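Local structure of cytosol aminopeptidase (Coxiella burnetii, 3IJ3) at residues T168-I173 with G465-L470; A202-I207 with L231-K236; K244-G249 with R295-I300; L281-M286 with A472-L477; L353-S358 with P444-D449. The protein probably acts as a manganese-dependent aminopeptidase of the M17 family, removing residues from the N-terminal end of peptides. One frame throughout, in Å; residues are numbered along the deposited sequence. Where two conformers were deposited one is given.

Interactions 2, 3 and 5 are neighbouring strand pairs of one mixed sheet: the centres of 2 and 3, and of 3 and 5, each lie about 10 Å apart. Leu235 O and Leu298 N, at 2.8 Å, tie interaction 2 to 3, while Val248 N and Ile355 O, also at 2.8 Å, tie 3 to 5. Interaction 4 joins two helices packed against this sheet, its centre about 11 Å from that of interaction 3. Interaction 1 lies beyond, its centre about 17 Å from those of both 3 and 5, and is linked to 4 through Thr168, Thr169 and Arg285. The lithium site, formed by Lys250, Asp255, Asp273 and Glu334, adjoins interaction 3, whose strand 244-249 runs directly into Lys250.

Interaction 1: residues T168-I173 with G465-L470; sequences TTIYLI and GEAMAL
Ile173 and Leu470 reach toward each other tip to tip, Ile173 CD1 lying 3.4 Å from Leu470 CD1, closer than two methyls normally pack. The Ile173 torsions account for this reach. CG1 sits beside the backbone N (chi1 -68°) and an extended chi2 carries CD1 outward from the helix, while CG2, on the other branch, turns to the backbone of the loop. Ala467 occupies the fork between the two branches: its CB is 3.9 Å from Ile173 CD1 and 4.0 Å from Ile173 CG2. The same methyl also meets Ile170, nearly one turn back on the helix, with Ala467 CB at 4.1 Å from Ile170 CG2. A single alanine thus fills the groove between two isoleucines spaced i, i+3.

Glu466 starts out away from the helix but returns. A bend at chi2 (59°) folds the carboxylate back, and OE2, through its anti lone pair, accepts the N-H of Ala467 at 2.8 Å (Ala467 N to Glu466 OE2). That bond helps hold the fold, in which Glu466 OE2 comes 4.0 Å from Ile170 CG2. The other oxygen, OE1, forms a salt bridge with Arg174 and accepts a hydrogen bond from Asn454, so both carboxylate oxygens are held within this buried contact.

No hydrogen bond passes between the two segments, and the join is apolar. Ala469 stands at the N-cap position of helix 470-481, making this a strand-to-helix connection laid over helix 157-178 inside the catalytic domain characteristic of M17 aminopeptidases.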
# COMPACT_ATOMS: atom_id res chain seq x y z
N THR A 168 26.55 13.89 32.93
CA THR A 168 27.17 12.61 32.65
C THR A 168 26.12 11.51 32.48
O THR A 168 26.27 10.63 31.64
CB THR A 168 28.21 12.21 33.70
OG1 THR A 168 27.61 12.09 35.00
CG2 THR A 168 29.38 13.26 33.71
N THR A 169 25.03 11.60 33.24
CA THR A 169 23.96 10.60 33.14
C THR A 169 23.20 10.77 31.82
O THR A 169 22.90 9.79 31.14
CB THR A 169 23.01 10.73 34.33
OG1 THR A 169 23.73 10.45 35.56
CG2 THR A 169 21.83 9.78 34.18
N ILE A 170 22.89 12.01 31.44
CA ILE A 170 22.19 12.25 30.17
C ILE A 170 23.09 11.87 28.99
O ILE A 170 22.59 11.30 28.01
CB ILE A 170 21.64 13.68 30.07
CG1 ILE A 170 20.55 13.88 31.15
CG2 ILE A 170 21.12 13.97 28.63
CD1 ILE A 170 20.16 15.33 31.39
N TYR A 171 24.37 12.19 29.07
CA TYR A 171 25.33 11.78 28.04
C TYR A 171 25.37 10.25 27.88
O TYR A 171 25.46 9.73 26.75
CB TYR A 171 26.72 12.31 28.35
CG TYR A 171 27.01 13.73 27.84
CD1 TYR A 171 26.03 14.72 27.82
CD2 TYR A 171 28.29 14.07 27.45
CE1 TYR A 171 26.34 16.04 27.38
CE2 TYR A 171 28.60 15.35 27.03
CZ TYR A 171 27.63 16.33 26.98
OH TYR A 171 28.01 17.61 26.55
N LEU A 172 25.32 9.54 29.01
CA LEU A 172 25.31 8.08 28.98
C LEU A 172 24.07 7.58 28.22
O LEU A 172 24.16 6.70 27.36
CB LEU A 172 25.34 7.50 30.39
CG LEU A 172 25.17 5.99 30.51
CD1 LEU A 172 26.34 5.27 29.79
CD2 LEU A 172 25.14 5.60 32.02
N ILE A 173 22.90 8.13 28.57
CA ILE A 173 21.64 7.75 27.91
C ILE A 173 21.71 8.01 26.41
O ILE A 173 21.37 7.14 25.59
CB ILE A 173 20.44 8.49 28.55
CG1 ILE A 173 20.22 7.98 29.97
CG2 ILE A 173 19.14 8.29 27.74
CD1 ILE A 173 19.23 8.78 30.79
N GLY A 465 19.55 10.12 20.07
CA GLY A 465 19.01 9.69 21.37
C GLY A 465 18.83 10.83 22.34
O GLY A 465 19.59 11.82 22.32
N GLU A 466 17.84 10.70 23.20
CA GLU A 466 17.58 11.72 24.17
C GLU A 466 16.95 11.18 25.42
O GLU A 466 16.23 10.17 25.39
CB GLU A 466 16.68 12.80 23.55
CG GLU A 466 16.44 14.00 24.41
CD GLU A 466 17.74 14.72 24.78
OE1 GLU A 466 18.00 15.77 24.17
OE2 GLU A 466 18.50 14.22 25.66
N ALA A 467 17.25 11.86 26.53
CA ALA A 467 16.67 11.55 27.83
C ALA A 467 15.45 12.42 28.08
O ALA A 467 15.49 13.66 27.90
CB ALA A 467 17.70 11.81 28.94
N MET A 468 14.41 11.82 28.61
CA MET A 468 13.21 12.53 28.94
C MET A 468 12.59 11.89 30.16
O MET A 468 12.98 10.80 30.57
CB MET A 468 12.27 12.57 27.75
CG MET A 468 12.01 11.23 27.13
SD MET A 468 11.52 11.35 25.39
CE MET A 468 13.04 12.05 24.74
N ALA A 469 11.71 12.65 30.80
CA ALA A 469 10.99 12.22 32.00
C ALA A 469 11.80 12.03 33.28
O ALA A 469 11.23 12.11 34.37
CB ALA A 469 10.18 10.95 31.75
N LEU A 470 13.11 11.80 33.16
CA LEU A 470 13.96 11.51 34.32
C LEU A 470 14.11 12.55 35.37
O LEU A 470 14.18 12.20 36.55
CB LEU A 470 15.38 11.06 33.91
CG LEU A 470 15.48 9.79 33.11
CD1 LEU A 470 16.94 9.31 33.23
CD2 LEU A 470 14.53 8.78 33.68

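Interaction 2: residues A202-I207 with L231-K236; sequences AKVKII and LLIDLK. With SO4 (sulfate ion), chain G.
Lys203 and Lys236, Lys205 and Asp234, and Ile207 and Leu232 form the hydrogen-bonded pairs of an antiparallel ladder, each joined by two backbone bonds, such as Ile207 N to Leu232 O at 2.8 Å. Val204 with Leu235 and Ile206 with Ile233 are the non-hydrogen-bonded pairs between them. This unbroken one-to-one register shows a ladder without a bulge.

The apolar contacts lie chiefly on the face of those two pairs: Ile206 CD1 packs 3.9 Å from Ile233 CG1, the side chains running side by side, and Val204 lies aslant Leu235, CG2 to CD1 4.1 Å. On the other face Ile207 CD1 meets Leu232 CD2 at 3.9 Å.

Charged groups share that second face. Lys205 NZ makes a long salt bridge to Asp234 OD2, 3.8 Å; a water donates to that oxygen and is held weakly by NZ. The carboxylate's stronger partner is Arg297. Lys203 and Lys236 run alongside each other and hydrogen-bond a sulfate, probably from crystallisation, Lys203 NZ to O1 at 2.7 Å and Lys236 NZ to O3 at 2.6 Å. Arg295 also binds this sulfate, and Lys236 pairs with Glu349.

Helix 186-200 covers the Val204, Ile206, Ile233 and Leu235 face, helix 209-215 packs on Ile207 and Leu232, and strand 231-237 pairs onward with strand 295-305.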
# COMPACT_ATOMS: atom_id res chain seq x y z
N ALA A 202 27.60 -1.66 43.36
CA ALA A 202 26.27 -2.29 43.25
C ALA A 202 26.54 -3.71 42.76
O ALA A 202 27.61 -3.97 42.21
CB ALA A 202 25.39 -1.57 42.25
N LYS A 203 25.61 -4.64 43.01
CA LYS A 203 25.77 -6.02 42.58
C LYS A 203 24.95 -6.23 41.31
O LYS A 203 23.87 -5.65 41.16
CB LYS A 203 25.30 -7.03 43.68
CG LYS A 203 23.79 -7.06 43.92
CD LYS A 203 23.18 -8.36 44.60
CE LYS A 203 23.12 -8.35 46.09
NZ LYS A 203 22.32 -9.54 46.56
N VAL A 204 25.47 -7.02 40.39
CA VAL A 204 24.79 -7.31 39.14
C VAL A 204 24.79 -8.81 38.86
O VAL A 204 25.84 -9.47 38.94
CB VAL A 204 25.45 -6.61 37.93
CG1 VAL A 204 24.66 -6.89 36.64
CG2 VAL A 204 25.54 -5.10 38.18
N LYS A 205 23.61 -9.31 38.52
CA LYS A 205 23.39 -10.69 38.16
C LYS A 205 22.89 -10.66 36.71
O LYS A 205 22.05 -9.85 36.38
CB LYS A 205 22.29 -11.29 39.08
CG LYS A 205 21.76 -12.63 38.64
CD LYS A 205 20.89 -13.28 39.71
CE LYS A 205 19.62 -12.55 39.99
NZ LYS A 205 18.82 -13.36 40.96
N ILE A 206 23.41 -11.55 35.86
CA ILE A 206 22.97 -11.68 34.48
C ILE A 206 22.36 -13.06 34.33
O ILE A 206 23.02 -14.08 34.60
CB ILE A 206 24.14 -11.57 33.50
CG1 ILE A 206 24.93 -10.26 33.72
CG2 ILE A 206 23.65 -11.71 32.04
CD1 ILE A 206 24.13 -9.01 33.52
N ILE A 207 21.08 -13.09 33.96
CA ILE A 207 20.35 -14.32 33.75
C ILE A 207 20.36 -14.57 32.24
O ILE A 207 19.87 -13.77 31.45
CB ILE A 207 18.92 -14.26 34.31
CG1 ILE A 207 18.96 -13.91 35.81
CG2 ILE A 207 18.18 -15.62 34.07
CD1 ILE A 207 17.57 -13.91 36.49
N LEU A 231 18.99 -12.00 27.42
CA LEU A 231 19.37 -12.08 28.83
C LEU A 231 18.55 -11.11 29.66
O LEU A 231 17.82 -10.27 29.13
CB LEU A 231 20.86 -11.84 28.96
CG LEU A 231 21.45 -10.55 28.41
CD1 LEU A 231 21.29 -9.48 29.47
CD2 LEU A 231 22.91 -10.63 28.03
N LEU A 232 18.64 -11.29 30.98
CA LEU A 232 18.01 -10.39 31.93
C LEU A 232 19.10 -9.86 32.84
O LEU A 232 19.89 -10.63 33.39
CB LEU A 232 16.94 -11.10 32.76
CG LEU A 232 16.30 -10.29 33.89
CD1 LEU A 232 15.50 -9.09 33.35
CD2 LEU A 232 15.43 -11.19 34.73
N ILE A 233 19.19 -8.55 32.92
CA ILE A 233 20.14 -7.86 33.80
C ILE A 233 19.39 -7.48 35.09
O ILE A 233 18.34 -6.86 35.01
CB ILE A 233 20.64 -6.57 33.13
CG1 ILE A 233 21.30 -6.89 31.79
CG2 ILE A 233 21.64 -5.79 34.05
CD1 ILE A 233 21.33 -5.69 30.83
N ASP A 234 19.98 -7.79 36.25
CA ASP A 234 19.37 -7.56 37.58
C ASP A 234 20.41 -6.94 38.50
O ASP A 234 21.33 -7.63 38.94
CB ASP A 234 18.86 -8.91 38.11
CG ASP A 234 18.04 -8.81 39.42
OD1 ASP A 234 17.87 -7.72 39.97
OD2 ASP A 234 17.55 -9.89 39.88
N LEU A 235 20.30 -5.64 38.72
CA LEU A 235 21.22 -4.89 39.58
C LEU A 235 20.57 -4.52 40.89
O LEU A 235 19.38 -4.15 40.92
CB LEU A 235 21.73 -3.62 38.85
CG LEU A 235 22.55 -2.57 39.64
CD1 LEU A 235 23.38 -1.69 38.69
CD2 LEU A 235 21.65 -1.67 40.52
N LYS A 236 21.33 -4.60 41.99
CA LYS A 236 20.85 -4.19 43.30
C LYS A 236 21.87 -3.31 44.01
O LYS A 236 23.08 -3.51 43.90
CB LYS A 236 20.50 -5.38 44.20
CG LYS A 236 19.25 -6.10 43.74
CD LYS A 236 18.83 -7.24 44.65
CE LYS A 236 17.40 -7.68 44.29
NZ LYS A 236 16.86 -8.75 45.18
S SO4 G . 18.41 -9.51 48.09
O1 SO4 G . 19.72 -9.57 47.43
O2 SO4 G . 18.60 -9.38 49.53
O3 SO4 G . 17.68 -8.35 47.61
O4 SO4 G . 17.65 -10.72 47.82
O HOH W 1 16.32 -12.18 39.03

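Interaction 3: residues K244-G249 with R295-I300; sequences KVTLVG and RLRLLI. With SO4 (sulfate ion), chain G.
Arg295 leaves the sheet with CG opposite its backbone N (chi1 177°) and Lys244 with CG beside its own (chi1 -69°), which sets the two methylene chains side by side, CG to CG 4.1 Å. A bend at chi2 of Arg295 (55°) then leads the guanidinium away from Lys244. Its NH2 hydrogen-bonds to sulfate O3 at 3.2 Å, the anion lying at the guanidinium edge, while NH1 is bound to the carbonyl of Gly238.

Arg297 is extended from CG to NE. Thr246 runs alongside its base, OG1 being 3.8 Å from Arg297 CB. Leu299 CD1 lies over one guanidinium face, offset toward the rim. The buried guanidinium is paired with Asp234, Glu345 and Glu349.

Five backbone bonds join the parallel strands in alternation, from Val245 N to Arg295 O at 3.0 Å as far as Gly249 N to Leu299 O, also 3.0 Å. On the face away from the arginines Leu247 CD1 packs across Leu296 CD1 at 3.9 Å.

These strands flank helix 275-289 in a beta-alpha-beta crossover: the helix covers Leu296, Leu298 and Ile300, helix 335-347 covers Thr246, Val248 and Leu299, and strands 231-237 and 353-359 extend the sheet on either side.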
# COMPACT_ATOMS: atom_id res chain seq x y z
N LYS A 244 11.99 -0.33 49.11
CA LYS A 244 12.37 -0.88 47.83
C LYS A 244 11.79 -0.09 46.66
O LYS A 244 10.57 0.06 46.55
CB LYS A 244 11.95 -2.34 47.73
CG LYS A 244 12.71 -3.30 48.62
CD LYS A 244 12.19 -4.73 48.40
CE LYS A 244 13.06 -5.80 49.08
NZ LYS A 244 13.08 -5.65 50.52
N VAL A 245 12.67 0.44 45.82
CA VAL A 245 12.29 1.13 44.58
C VAL A 245 12.89 0.28 43.49
O VAL A 245 14.12 0.10 43.46
CB VAL A 245 12.84 2.56 44.52
CG1 VAL A 245 12.59 3.18 43.11
CG2 VAL A 245 12.23 3.41 45.64
N THR A 246 12.04 -0.24 42.60
CA THR A 246 12.48 -1.11 41.52
C THR A 246 12.19 -0.46 40.17
O THR A 246 11.04 -0.04 39.89
CB THR A 246 11.83 -2.52 41.60
OG1 THR A 246 12.17 -3.14 42.85
CG2 THR A 246 12.27 -3.44 40.37
N LEU A 247 13.24 -0.36 39.35
CA LEU A 247 13.18 0.24 38.03
C LEU A 247 13.29 -0.87 36.99
O LEU A 247 14.09 -1.79 37.13
CB LEU A 247 14.35 1.21 37.84
CG LEU A 247 14.53 2.29 38.92
CD1 LEU A 247 15.76 3.19 38.56
CD2 LEU A 247 13.26 3.12 39.13
N VAL A 248 12.45 -0.78 35.97
CA VAL A 248 12.40 -1.74 34.91
C VAL A 248 12.52 -1.02 33.57
O VAL A 248 11.87 -0.00 33.33
CB VAL A 248 11.10 -2.53 34.98
CG1 VAL A 248 11.03 -3.57 33.82
CG2 VAL A 248 10.93 -3.21 36.35
N GLY A 249 13.39 -1.51 32.69
CA GLY A 249 13.55 -0.88 31.39
C GLY A 249 13.60 -1.84 30.20
O GLY A 249 14.30 -2.84 30.24
N ARG A 295 16.37 1.03 48.70
CA ARG A 295 16.93 -0.25 48.28
C ARG A 295 16.56 -0.32 46.80
O ARG A 295 15.41 -0.57 46.44
CB ARG A 295 16.33 -1.40 49.08
CG ARG A 295 16.78 -2.78 48.66
CD ARG A 295 18.31 -2.97 48.65
NE ARG A 295 18.65 -4.37 48.34
CZ ARG A 295 19.88 -4.88 48.29
NH1 ARG A 295 20.96 -4.11 48.52
NH2 ARG A 295 20.04 -6.18 48.01
N LEU A 296 17.55 -0.06 45.95
CA LEU A 296 17.36 0.01 44.51
C LEU A 296 17.55 -1.33 43.82
O LEU A 296 18.48 -2.09 44.14
CB LEU A 296 18.38 0.98 43.92
CG LEU A 296 18.47 1.11 42.39
CD1 LEU A 296 17.17 1.72 41.84
CD2 LEU A 296 19.69 1.95 42.02
N ARG A 297 16.66 -1.61 42.89
CA ARG A 297 16.81 -2.77 42.03
C ARG A 297 16.51 -2.28 40.62
O ARG A 297 15.60 -1.46 40.43
CB ARG A 297 15.85 -3.89 42.43
CG ARG A 297 15.98 -5.11 41.56
CD ARG A 297 14.99 -6.18 41.97
NE ARG A 297 15.36 -7.50 41.45
CZ ARG A 297 14.63 -8.60 41.61
NH1 ARG A 297 13.44 -8.54 42.23
NH2 ARG A 297 15.06 -9.76 41.14
N LEU A 298 17.31 -2.72 39.66
CA LEU A 298 17.14 -2.40 38.25
C LEU A 298 17.07 -3.69 37.45
O LEU A 298 17.98 -4.53 37.52
CB LEU A 298 18.32 -1.54 37.76
CG LEU A 298 18.48 -1.36 36.24
CD1 LEU A 298 17.36 -0.45 35.66
CD2 LEU A 298 19.84 -0.74 35.94
N LEU A 299 15.97 -3.87 36.71
CA LEU A 299 15.73 -5.04 35.89
C LEU A 299 15.60 -4.63 34.45
O LEU A 299 14.74 -3.79 34.10
CB LEU A 299 14.43 -5.75 36.36
CG LEU A 299 14.53 -6.48 37.68
CD1 LEU A 299 13.13 -6.72 38.28
CD2 LEU A 299 15.27 -7.82 37.46
N ILE A 300 16.46 -5.19 33.60
CA ILE A 300 16.44 -4.91 32.16
C ILE A 300 16.45 -6.20 31.32
O ILE A 300 17.45 -6.93 31.31
CB ILE A 300 17.66 -4.05 31.72
CG1 ILE A 300 17.61 -2.66 32.35
CG2 ILE A 300 17.76 -3.97 30.19
CD1 ILE A 300 18.94 -1.86 32.21
S SO4 G . 18.41 -9.51 48.09
O1 SO4 G . 19.72 -9.57 47.43
O2 SO4 G . 18.60 -9.38 49.53
O3 SO4 G . 17.68 -8.35 47.61
O4 SO4 G . 17.65 -10.72 47.82
O HOH W 2 13.95 -2.63 45.08

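Interaction 4: residues L281-M286 with A472-L477; sequences LGLARM and AVFHYL
Leu283 and Phe474 mark the closest approach of two helical segments whose axes run 10.7 Å apart, crossing at -36°, the CA atoms of this pair being 7.1 Å apart. Such a wide separation is bridged wholly by side chains, without any hydrogen bond between the helices.

Leu283 does most of the bridging. Its CG lies opposite the backbone N (chi1 -177°), which swings both methyls toward the other helix and splits them between partners. CD2 meets Val473 CG1 at 3.6 Å, the two side chains crossing at about a right angle. CD1 instead reaches the base of Phe474, 4.0 Å from its CB and close to the plane of the ring at its edge, with Leu477 CD1 farther along at 4.3 Å.

Met286, nearly one turn on, addresses a different side of the aromatic group. Its CB rests over one ring face, 4.0 Å from Phe474 CD1, and the Met286 carbonyl O comes to 3.9 Å from Phe474 CE1. The ring is therefore bounded at an edge by leucine and on a face by methionine.

Helix 157-178 lies against Met286 and Phe474, helix 380-393 packs on His475 and Tyr476, and strand 353-359 underlies Leu283, Val473 and Leu477.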
# COMPACT_ATOMS: atom_id res chain seq x y z
N LEU A 281 18.56 2.65 33.50
CA LEU A 281 19.95 2.66 33.97
C LEU A 281 20.38 4.07 34.40
O LEU A 281 21.03 4.24 35.44
CB LEU A 281 20.89 2.14 32.86
CG LEU A 281 22.38 2.18 33.19
CD1 LEU A 281 22.71 1.39 34.50
CD2 LEU A 281 23.21 1.67 32.00
N GLY A 282 19.99 5.09 33.63
CA GLY A 282 20.36 6.47 33.98
C GLY A 282 19.74 6.93 35.29
O GLY A 282 20.43 7.52 36.14
N LEU A 283 18.47 6.59 35.48
CA LEU A 283 17.78 6.93 36.73
C LEU A 283 18.46 6.19 37.91
O LEU A 283 18.70 6.78 38.96
CB LEU A 283 16.29 6.61 36.65
CG LEU A 283 15.51 7.00 37.88
CD1 LEU A 283 15.66 8.52 38.20
CD2 LEU A 283 14.06 6.60 37.68
N ALA A 284 18.78 4.90 37.73
CA ALA A 284 19.51 4.14 38.74
C ALA A 284 20.82 4.86 39.09
O ALA A 284 21.19 4.98 40.26
CB ALA A 284 19.83 2.72 38.21
N ARG A 285 21.56 5.29 38.07
CA ARG A 285 22.81 6.00 38.28
C ARG A 285 22.64 7.27 39.12
O ARG A 285 23.43 7.52 40.04
CB ARG A 285 23.50 6.27 36.95
CG ARG A 285 24.87 6.92 37.12
CD ARG A 285 25.61 6.94 35.81
NE ARG A 285 26.96 7.42 36.01
CZ ARG A 285 27.35 8.70 35.90
NH1 ARG A 285 26.49 9.65 35.55
NH2 ARG A 285 28.61 9.01 36.13
N MET A 286 21.59 8.06 38.85
CA MET A 286 21.34 9.27 39.64
C MET A 286 21.02 8.94 41.10
O MET A 286 21.49 9.60 42.02
CB MET A 286 20.23 10.14 39.02
CG MET A 286 20.64 10.83 37.74
SD MET A 286 21.92 12.06 38.03
CE MET A 286 21.22 12.93 39.39
N ALA A 472 11.89 14.73 36.18
CA ALA A 472 10.61 14.73 36.91
C ALA A 472 10.59 13.56 37.87
O ALA A 472 10.29 13.72 39.05
CB ALA A 472 9.41 14.61 35.93
N VAL A 473 10.89 12.37 37.36
CA VAL A 473 10.88 11.17 38.22
C VAL A 473 11.87 11.31 39.38
O VAL A 473 11.53 11.00 40.52
CB VAL A 473 11.15 9.87 37.46
CG1 VAL A 473 11.21 8.66 38.44
CG2 VAL A 473 10.08 9.65 36.36
N PHE A 474 13.09 11.78 39.09
CA PHE A 474 14.07 11.94 40.16
C PHE A 474 13.63 12.94 41.22
O PHE A 474 13.84 12.73 42.43
CB PHE A 474 15.48 12.28 39.63
CG PHE A 474 16.52 12.21 40.70
CD1 PHE A 474 16.93 10.99 41.20
CD2 PHE A 474 17.06 13.37 41.24
CE1 PHE A 474 17.85 10.91 42.23
CE2 PHE A 474 18.01 13.29 42.26
CZ PHE A 474 18.40 12.03 42.75
N HIS A 475 13.04 14.06 40.78
CA HIS A 475 12.52 15.05 41.72
C HIS A 475 11.49 14.38 42.66
O HIS A 475 11.53 14.56 43.89
CB HIS A 475 11.87 16.22 40.96
CG HIS A 475 11.17 17.20 41.83
ND1 HIS A 475 11.79 18.33 42.32
CD2 HIS A 475 9.91 17.21 42.32
CE1 HIS A 475 10.94 18.99 43.08
NE2 HIS A 475 9.79 18.33 43.10
N TYR A 476 10.57 13.62 42.08
CA TYR A 476 9.58 12.88 42.85
C TYR A 476 10.26 11.97 43.90
O TYR A 476 9.89 11.98 45.08
CB TYR A 476 8.65 12.05 41.91
CG TYR A 476 7.87 11.05 42.71
CD1 TYR A 476 6.84 11.46 43.53
CD2 TYR A 476 8.24 9.73 42.75
CE1 TYR A 476 6.16 10.57 44.31
CE2 TYR A 476 7.56 8.81 43.53
CZ TYR A 476 6.52 9.25 44.31
OH TYR A 476 5.84 8.37 45.13
N LEU A 477 11.27 11.20 43.48
CA LEU A 477 11.97 10.30 44.38
C LEU A 477 12.66 11.04 45.53
O LEU A 477 12.62 10.59 46.67
CB LEU A 477 12.97 9.43 43.63
CG LEU A 477 12.36 8.48 42.60
CD1 LEU A 477 13.48 7.73 41.84
CD2 LEU A 477 11.41 7.47 43.27

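Interaction 5: residues L353-S358 with P444-D449; sequences LIIDFS and PWAHFD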
# COMPACT_ATOMS: atom_id res chain seq x y z
N LEU A 353 7.66 0.77 45.35
CA LEU A 353 7.39 1.41 44.07
C LEU A 353 8.08 0.68 42.93
O LEU A 353 9.20 0.19 43.09
CB LEU A 353 7.98 2.85 44.09
CG LEU A 353 7.91 3.66 42.79
CD1 LEU A 353 6.46 3.99 42.44
CD2 LEU A 353 8.76 4.93 42.98
N ILE A 354 7.38 0.59 41.80
CA ILE A 354 7.95 0.05 40.56
C ILE A 354 7.77 1.13 39.50
O ILE A 354 6.67 1.68 39.37
CB ILE A 354 7.25 -1.23 40.05
CG1 ILE A 354 7.30 -2.33 41.11
CG2 ILE A 354 7.91 -1.69 38.68
CD1 ILE A 354 6.48 -3.61 40.75
N ILE A 355 8.83 1.44 38.75
CA ILE A 355 8.72 2.38 37.64
C ILE A 355 9.33 1.71 36.43
O ILE A 355 10.47 1.21 36.48
CB ILE A 355 9.46 3.70 37.86
CG1 ILE A 355 8.91 4.45 39.08
CG2 ILE A 355 9.33 4.60 36.58
CD1 ILE A 355 9.66 5.70 39.39
N ASP A 356 8.56 1.64 35.34
CA ASP A 356 9.10 1.10 34.09
C ASP A 356 9.16 2.17 32.99
O ASP A 356 8.40 3.14 32.98
CB ASP A 356 8.41 -0.19 33.62
CG ASP A 356 7.10 0.03 32.94
OD1 ASP A 356 7.11 0.55 31.79
OD2 ASP A 356 6.07 -0.45 33.49
N PHE A 357 10.14 1.99 32.11
CA PHE A 357 10.38 2.88 30.98
C PHE A 357 10.39 2.02 29.74
O PHE A 357 11.12 1.01 29.69
CB PHE A 357 11.72 3.59 31.09
CG PHE A 357 11.80 4.56 32.23
CD1 PHE A 357 11.40 5.88 32.07
CD2 PHE A 357 12.30 4.16 33.45
CE1 PHE A 357 11.50 6.78 33.10
CE2 PHE A 357 12.38 5.06 34.52
CZ PHE A 357 11.99 6.37 34.34
N SER A 358 9.59 2.40 28.77
CA SER A 358 9.48 1.66 27.54
C SER A 358 9.39 2.61 26.37
O SER A 358 8.81 3.66 26.48
CB SER A 358 8.24 0.78 27.61
OG SER A 358 8.17 -0.08 26.50
N PRO A 444 2.37 0.24 44.21
CA PRO A 444 2.39 1.49 43.41
C PRO A 444 3.29 1.30 42.19
O PRO A 444 4.46 0.92 42.33
CB PRO A 444 2.95 2.52 44.39
CG PRO A 444 2.63 1.98 45.70
CD PRO A 444 2.79 0.50 45.60
N TRP A 445 2.73 1.53 41.01
CA TRP A 445 3.44 1.30 39.74
C TRP A 445 3.18 2.39 38.71
O TRP A 445 2.02 2.75 38.44
CB TRP A 445 3.00 -0.08 39.20
CG TRP A 445 3.33 -0.34 37.76
CD1 TRP A 445 4.58 -0.41 37.19
CD2 TRP A 445 2.39 -0.59 36.71
NE1 TRP A 445 4.46 -0.66 35.82
CE2 TRP A 445 3.12 -0.78 35.51
CE3 TRP A 445 0.99 -0.66 36.66
CZ2 TRP A 445 2.51 -1.04 34.29
CZ3 TRP A 445 0.37 -0.92 35.40
CH2 TRP A 445 1.15 -1.09 34.25
N ALA A 446 4.26 2.91 38.12
CA ALA A 446 4.19 3.91 37.07
C ALA A 446 4.90 3.33 35.85
O ALA A 446 5.97 2.71 35.97
CB ALA A 446 4.87 5.25 37.50
N HIS A 447 4.28 3.52 34.69
CA HIS A 447 4.81 3.07 33.40
C HIS A 447 4.93 4.28 32.50
O HIS A 447 3.94 5.01 32.29
CB HIS A 447 3.87 2.03 32.80
CG HIS A 447 4.03 1.82 31.33
ND1 HIS A 447 5.08 1.13 30.78
CD2 HIS A 447 3.21 2.13 30.30
CE1 HIS A 447 4.95 1.10 29.47
NE2 HIS A 447 3.81 1.67 29.15
N PHE A 448 6.12 4.47 31.95
CA PHE A 448 6.41 5.55 31.05
C PHE A 448 6.63 5.04 29.63
O PHE A 448 7.47 4.13 29.41
CB PHE A 448 7.67 6.32 31.47
CG PHE A 448 7.47 7.20 32.64
CD1 PHE A 448 7.04 8.50 32.47
CD2 PHE A 448 7.70 6.74 33.92
CE1 PHE A 448 6.85 9.33 33.57
CE2 PHE A 448 7.51 7.57 35.03
CZ PHE A 448 7.09 8.85 34.85
N ASP A 449 5.87 5.59 28.69
CA ASP A 449 6.06 5.32 27.26
C ASP A 449 6.78 6.56 26.76
O ASP A 449 6.26 7.69 26.87
CB ASP A 449 4.75 5.11 26.52
CG ASP A 449 4.12 3.79 26.82
OD1 ASP A 449 4.87 2.83 27.04
OD2 ASP A 449 2.86 3.72 26.82
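Trp445 NE1 donates a hydrogen bond to Asp356 OD2 on the neighbouring strand at 2.8 Å; the oxygen lies near the indole plane and is met on its anti side, with the donor 22° out of the carboxylate plane. His447 ND1 approaches the other oxygen, Asp356 OD1, in a His-carboxylate bond, although its modelled length of 2.3 Å is very short and therefore doubtful in detail. The reach depends on chi1 of Asp356 (80°), which puts CG between the backbone N and the carbonyl carbon and brings the carboxylate across to both rings. The Trp445 bond should restrict rotation of this buried group, with His447 a probable second hold.

Beneath the side chains runs a parallel ladder of five backbone bonds, from Ile354 N to Pro444 O at 3.0 Å through to Ser358 N to Phe448 O at 2.8 Å.

On the opposite face of the strands the packing is apolar. Phe357 and Phe448 lie side by side with planes only 13° apart, displaced so that little of one ring lies over the other, and their centroids are 5.3 Å apart. Phe357 CD1 touches Phe448 CB at 3.8 Å. At the edge of the Phe448 ring sits Ile355, its CG2 being 3.8 Å from Phe448 CD2. On the carboxylate face Ile354 lies aslant the indole, CG2 to Trp445 CD1 3.9 Å.

Helix 470-481 covers Leu353, Ile355, Phe357 and Phe448, while strand 244-252 adds to the sheet beside strand 353-359 and strand 374-377 beside strand 445-454.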